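Local coordinates for protein ORF 37 (Human herpesvirus 8 type M, PDB 3FHD) that processes branched or non-linear viral DNA with endonuclease and exonuclease activity on both double- and single-stranded substrates, as a metal-binding nuclease of the PD-(D/E)XK superfamily, at residues Ala134-His138 against Tyr409-Asp413; Pro233-Ile237 against Tyr499-Asn503. Numbering follows the deposited sequence.

Interaction 1. Residues Ala134-His138 against Tyr409-Asp413; sequences AHQRH and YIGLD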
loop_
_atom_site.group_PDB
_atom_site.type_symbol
_atom_site.label_atom_id
_atom_site.label_comp_id
_atom_site.label_asym_id
_atom_site.label_seq_id
_atom_site.Cartn_x
_atom_site.Cartn_y
_atom_site.Cartn_z
ATOM N N ALA A 134 17.154 -1.105 -16.782
ATOM C CA ALA A 134 16.025 -0.678 -15.939
ATOM C C ALA A 134 14.721 -1.292 -16.447
ATOM O O ALA A 134 13.815 -1.559 -15.640
ATOM C CB ALA A 134 15.933 0.881 -15.889
ATOM N N HIS A 135 14.619 -1.514 -17.762
ATOM C CA HIS A 135 13.431 -2.166 -18.348
ATOM C C HIS A 135 13.283 -3.656 -17.978
ATOM O O HIS A 135 12.160 -4.127 -17.717
ATOM C CB HIS A 135 13.309 -1.893 -19.853
ATOM C CG HIS A 135 13.357 -0.431 -20.168
ATOM N ND1 HIS A 135 12.339 0.434 -19.816
ATOM C CD2 HIS A 135 14.334 0.336 -20.709
ATOM C CE1 HIS A 135 12.675 1.667 -20.155
ATOM N NE2 HIS A 135 13.879 1.634 -20.700
ATOM N N GLN A 136 14.402 -4.363 -17.896
ATOM C CA GLN A 136 14.428 -5.728 -17.339
ATOM C C GLN A 136 14.041 -5.791 -15.856
ATOM O O GLN A 136 13.315 -6.693 -15.450
ATOM C CB GLN A 136 15.792 -6.387 -17.559
ATOM C CG GLN A 136 16.040 -6.637 -19.060
ATOM C CD GLN A 136 17.468 -7.009 -19.396
ATOM O OE1 GLN A 136 18.419 -6.675 -18.668
ATOM N NE2 GLN A 136 17.627 -7.705 -20.513
ATOM N N ARG A 137 14.534 -4.843 -15.054
ATOM C CA ARG A 137 14.190 -4.832 -13.646
ATOM C C ARG A 137 12.689 -4.535 -13.511
ATOM O O ARG A 137 11.974 -5.171 -12.729
ATOM C CB ARG A 137 15.041 -3.809 -12.890
ATOM C CG ARG A 137 16.508 -4.232 -12.723
ATOM C CD ARG A 137 17.245 -3.393 -11.641
ATOM N NE ARG A 137 17.265 -1.965 -11.969
ATOM C CZ ARG A 137 18.110 -1.358 -12.792
ATOM N NH1 ARG A 137 19.071 -2.032 -13.423
ATOM N NH2 ARG A 137 17.990 -0.047 -12.983
ATOM N N HIS A 138 12.223 -3.569 -14.287
ATOM C CA HIS A 138 10.799 -3.232 -14.359
ATOM C C HIS A 138 9.945 -4.450 -14.710
ATOM O O HIS A 138 8.886 -4.713 -14.081
ATOM C CB HIS A 138 10.565 -2.126 -15.393
ATOM C CG HIS A 138 9.128 -1.707 -15.513
ATOM N ND1 HIS A 138 8.485 -1.595 -16.724
ATOM C CD2 HIS A 138 8.212 -1.384 -14.571
ATOM C CE1 HIS A 138 7.232 -1.227 -16.524
ATOM N NE2 HIS A 138 7.043 -1.092 -15.227
ATOM N N TYR A 409 6.812 3.279 -12.201
ATOM C CA TYR A 409 6.378 2.243 -13.155
ATOM C C TYR A 409 5.852 2.880 -14.468
ATOM O O TYR A 409 6.209 2.452 -15.560
ATOM C CB TYR A 409 5.284 1.372 -12.527
ATOM C CG TYR A 409 5.765 0.240 -11.617
ATOM C CD1 TYR A 409 5.418 -1.095 -11.903
ATOM C CD2 TYR A 409 6.578 0.478 -10.516
ATOM C CE1 TYR A 409 5.834 -2.158 -11.058
ATOM C CE2 TYR A 409 7.034 -0.593 -9.676
ATOM C CZ TYR A 409 6.657 -1.911 -9.961
ATOM O OH TYR A 409 7.042 -2.973 -9.135
ATOM N N ILE A 410 5.019 3.912 -14.360
ATOM C CA ILE A 410 4.578 4.674 -15.545
ATOM C C ILE A 410 5.776 5.216 -16.357
ATOM O O ILE A 410 5.707 5.289 -17.578
ATOM C CB ILE A 410 3.645 5.855 -15.133
ATOM C CG1 ILE A 410 2.311 5.316 -14.679
ATOM C CG2 ILE A 410 3.443 6.872 -16.332
ATOM C CD1 ILE A 410 1.448 6.342 -13.951
ATOM N N GLY A 411 6.848 5.620 -15.660
ATOM C CA GLY A 411 8.060 6.192 -16.274
ATOM C C GLY A 411 8.839 5.146 -17.054
ATOM O O GLY A 411 9.434 5.448 -18.104
ATOM N N LEU A 412 8.823 3.914 -16.561
ATOM C CA LEU A 412 9.498 2.783 -17.200
ATOM C C LEU A 412 8.662 2.074 -18.268
ATOM O O LEU A 412 9.231 1.379 -19.104
ATOM C CB LEU A 412 9.976 1.758 -16.156
ATOM C CG LEU A 412 11.168 2.195 -15.311
ATOM C CD1 LEU A 412 11.289 1.419 -14.016
ATOM C CD2 LEU A 412 12.470 2.101 -16.180
ATOM N N ASP A 413 7.345 2.260 -18.251
ATOM C CA ASP A 413 6.444 1.693 -19.272
ATOM C C ASP A 413 6.886 2.140 -20.670
ATOM O O ASP A 413 7.250 3.287 -20.855
ATOM C CB ASP A 413 4.995 2.182 -19.062
ATOM C CG ASP A 413 4.186 1.322 -18.068
ATOM O OD1 ASP A 413 4.637 0.210 -17.727
ATOM O OD2 ASP A 413 3.071 1.756 -17.633
HETATM O O HOH W 1 4.019 -1.033 -15.163
#
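Two helix ends meet here mainly through side chains: the first turn of helix 134-147 packs against the last turn of helix 394-412, in a partly buried spot away from the magnesium site of this PD-(D/E)XK nuclease. The backbones come closest at His135 and Leu412, whose CA atoms are 6.4 Å apart. The C-terminal end of a helix offers both apolar side chains and carbonyls that the helix itself has not used, and this contact draws on each.

The apolar part is built round Leu412. Leu412 CD2 lies 3.7 Å from Ala134 CB, and Leu412 CB sits over one face of the His138 imidazole, 3.7 Å from the ring centroid and 16° off the normal, a CH-pi contact. The same imidazole turns its edge toward the face of Tyr409 in an offset edge-to-face pair, with centroids 5.3 Å apart and planes at 81°. The t rotamer of His138 carries the ring across to both partners. Tyr409 is held at its far end by Gln231, which accepts a hydrogen bond from the phenol through its carbonyl, while Pro233 touches Leu412 from the neighbouring loop.

Polar links lie at the C-terminal end of helix 394-412. His135 ND1 gives a weak hydrogen bond to Leu412 O, at 3.3 Å and 132°. A water bridges His138 NE2, 3.0 Å away, and Asp413 OD1, 2.9 Å away, to which it donates. His138 thus engages Leu412 by one face, Tyr409 by its edge and water by NE2, so aromatic packing and solvent-mediated polarity share one ring.

Interaction 2. Residues Pro233-Ile237 against Tyr499-Asn503; sequences PQNGI and YLSAN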
loop_
_atom_site.group_PDB
_atom_site.type_symbol
_atom_site.label_atom_id
_atom_site.label_comp_id
_atom_site.label_asym_id
_atom_site.label_seq_id
_atom_site.Cartn_x
_atom_site.Cartn_y
_atom_site.Cartn_z
ATOM N N PRO A 233 11.832 -0.902 -9.080
ATOM C CA PRO A 233 12.905 -1.482 -9.912
ATOM C C PRO A 233 14.174 -0.633 -9.938
ATOM O O PRO A 233 15.234 -1.128 -10.324
ATOM C CB PRO A 233 12.268 -1.567 -11.308
ATOM C CG PRO A 233 11.190 -0.468 -11.291
ATOM C CD PRO A 233 10.687 -0.432 -9.877
ATOM N N GLN A 234 14.080 0.633 -9.547
ATOM C CA GLN A 234 15.230 1.517 -9.650
ATOM C C GLN A 234 16.138 1.440 -8.425
ATOM O O GLN A 234 17.333 1.613 -8.557
ATOM C CB GLN A 234 14.796 2.954 -9.909
ATOM C CG GLN A 234 14.128 3.176 -11.286
ATOM C CD GLN A 234 15.083 2.898 -12.443
ATOM O OE1 GLN A 234 15.619 1.789 -12.588
ATOM N NE2 GLN A 234 15.302 3.901 -13.270
ATOM N N ASN A 235 15.573 1.104 -7.260
ATOM C CA ASN A 235 16.399 1.001 -6.024
ATOM C C ASN A 235 16.309 -0.310 -5.234
ATOM O O ASN A 235 17.253 -0.678 -4.519
ATOM C CB ASN A 235 16.150 2.216 -5.113
ATOM C CG ASN A 235 14.684 2.411 -4.779
ATOM O OD1 ASN A 235 14.064 1.560 -4.143
ATOM N ND2 ASN A 235 14.123 3.541 -5.212
ATOM N N GLY A 236 15.188 -1.010 -5.349
ATOM C CA GLY A 236 14.971 -2.235 -4.585
ATOM C C GLY A 236 14.842 -2.080 -3.060
ATOM O O GLY A 236 14.869 -3.076 -2.354
ATOM N N ILE A 237 14.665 -0.850 -2.558
ATOM C CA ILE A 237 14.505 -0.613 -1.097
ATOM C C ILE A 237 13.095 -0.182 -0.701
ATOM O O ILE A 237 12.697 -0.311 0.462
ATOM C CB ILE A 237 15.576 0.360 -0.530
ATOM C CG1 ILE A 237 15.277 1.821 -0.910
ATOM C CG2 ILE A 237 16.947 -0.011 -1.018
ATOM C CD1 ILE A 237 16.127 2.830 -0.113
ATOM N N TYR A 499 25.080 3.668 -6.726
ATOM C CA TYR A 499 23.926 3.608 -7.627
ATOM C C TYR A 499 22.641 4.049 -6.936
ATOM O O TYR A 499 21.803 4.726 -7.540
ATOM C CB TYR A 499 23.746 2.205 -8.249
ATOM C CG TYR A 499 22.778 2.208 -9.421
ATOM C CD1 TYR A 499 23.224 2.505 -10.720
ATOM C CD2 TYR A 499 21.421 1.953 -9.233
ATOM C CE1 TYR A 499 22.336 2.535 -11.808
ATOM C CE2 TYR A 499 20.520 1.977 -10.308
ATOM C CZ TYR A 499 20.989 2.265 -11.593
ATOM O OH TYR A 499 20.111 2.285 -12.653
ATOM N N LEU A 500 22.495 3.654 -5.669
ATOM C CA LEU A 500 21.288 3.926 -4.882
ATOM C C LEU A 500 21.031 5.423 -4.692
ATOM O O LEU A 500 19.893 5.895 -4.855
ATOM C CB LEU A 500 21.370 3.219 -3.523
ATOM C CG LEU A 500 20.074 3.015 -2.741
ATOM C CD1 LEU A 500 19.199 1.993 -3.450
ATOM C CD2 LEU A 500 20.364 2.573 -1.311
ATOM N N SER A 501 22.093 6.156 -4.347
ATOM C CA SER A 501 22.030 7.616 -4.196
ATOM C C SER A 501 21.821 8.360 -5.522
ATOM O O SER A 501 21.368 9.511 -5.519
ATOM C CB SER A 501 23.253 8.164 -3.433
ATOM O OG SER A 501 24.450 7.506 -3.803
ATOM N N ALA A 502 22.146 7.711 -6.643
ATOM C CA ALA A 502 21.807 8.240 -7.971
ATOM C C ALA A 502 20.290 8.272 -8.199
ATOM O O ALA A 502 19.768 9.204 -8.816
ATOM C CB ALA A 502 22.497 7.442 -9.073
ATOM N N ASN A 503 19.587 7.261 -7.689
ATOM C CA ASN A 503 18.133 7.181 -7.834
ATOM C C ASN A 503 17.372 8.199 -6.974
ATOM O O ASN A 503 16.235 8.575 -7.290
ATOM C CB ASN A 503 17.632 5.763 -7.533
ATOM C CG ASN A 503 16.147 5.597 -7.826
ATOM O OD1 ASN A 503 15.345 5.409 -6.913
ATOM N ND2 ASN A 503 15.773 5.701 -9.109
#
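Asparagine can bond through both ends of its amide, and Asn235 illustrates how a loop uses this to hold a distant segment. On one side Asn235 ND2 donates to Asn503 OD1 at 2.8 Å with a nearly straight angle of 167°. On the other Asn235 OD1 accepts from Ile237 N at 2.9 Å, and also from the backbone of Phe238, so the carboxamide oxygen is held within its own loop while the nitrogen reaches across.

The bond from Ile237 N, two residues on, makes this an Asx turn, in the connection between the short strands 230-231 and 238-240. Gly236 occupies the middle of the turn with a positive phi of 67°. The partner is a short, weakly bonded helix that ends the modelled chain, and Asn503 is the last residue seen.

Apolar and van der Waals contacts accompany the amide bond. Leu500 CD1 lies 3.5 Å from Asn235 CB and 3.9 Å from Ile237 CG2; Met81 touches both Leu500 and Ile237, and helix 468-489 packs on the same two side chains. Gln234 CB comes within 3.0 Å of Asn503 ND2, a close approach without hydrogen bonding, while the Gln234 amide oxygen is bound by Arg137. The edge of the Tyr499 ring meets the backbone of Gln234, Tyr499 CE2 to Gln234 O at 3.7 Å, and this carbonyl is buried with no hydrogen-bonding partner in the model.

Overall arrangement
From the N terminus, the chain first passes the start of helix 134-147, then the loop 233-237, then the end of helix 394-412, and finally the terminal helix 498-502. Interaction 1 closes the span from the first to the third, interaction 2 from the second to the fourth, so the two closures cross. Their centres are about 13 Å apart, and they meet directly: Arg137 NE reaches Pro233 O at 2.7 Å and Arg137 NH2 reaches Gln234 OE1 at 3.0 Å, both probable hydrogen bonds, while Leu412 CD1 packs on Pro233 CG at 3.3 Å. Sequence-distant helices and the last modelled residues thereby gather round one loop.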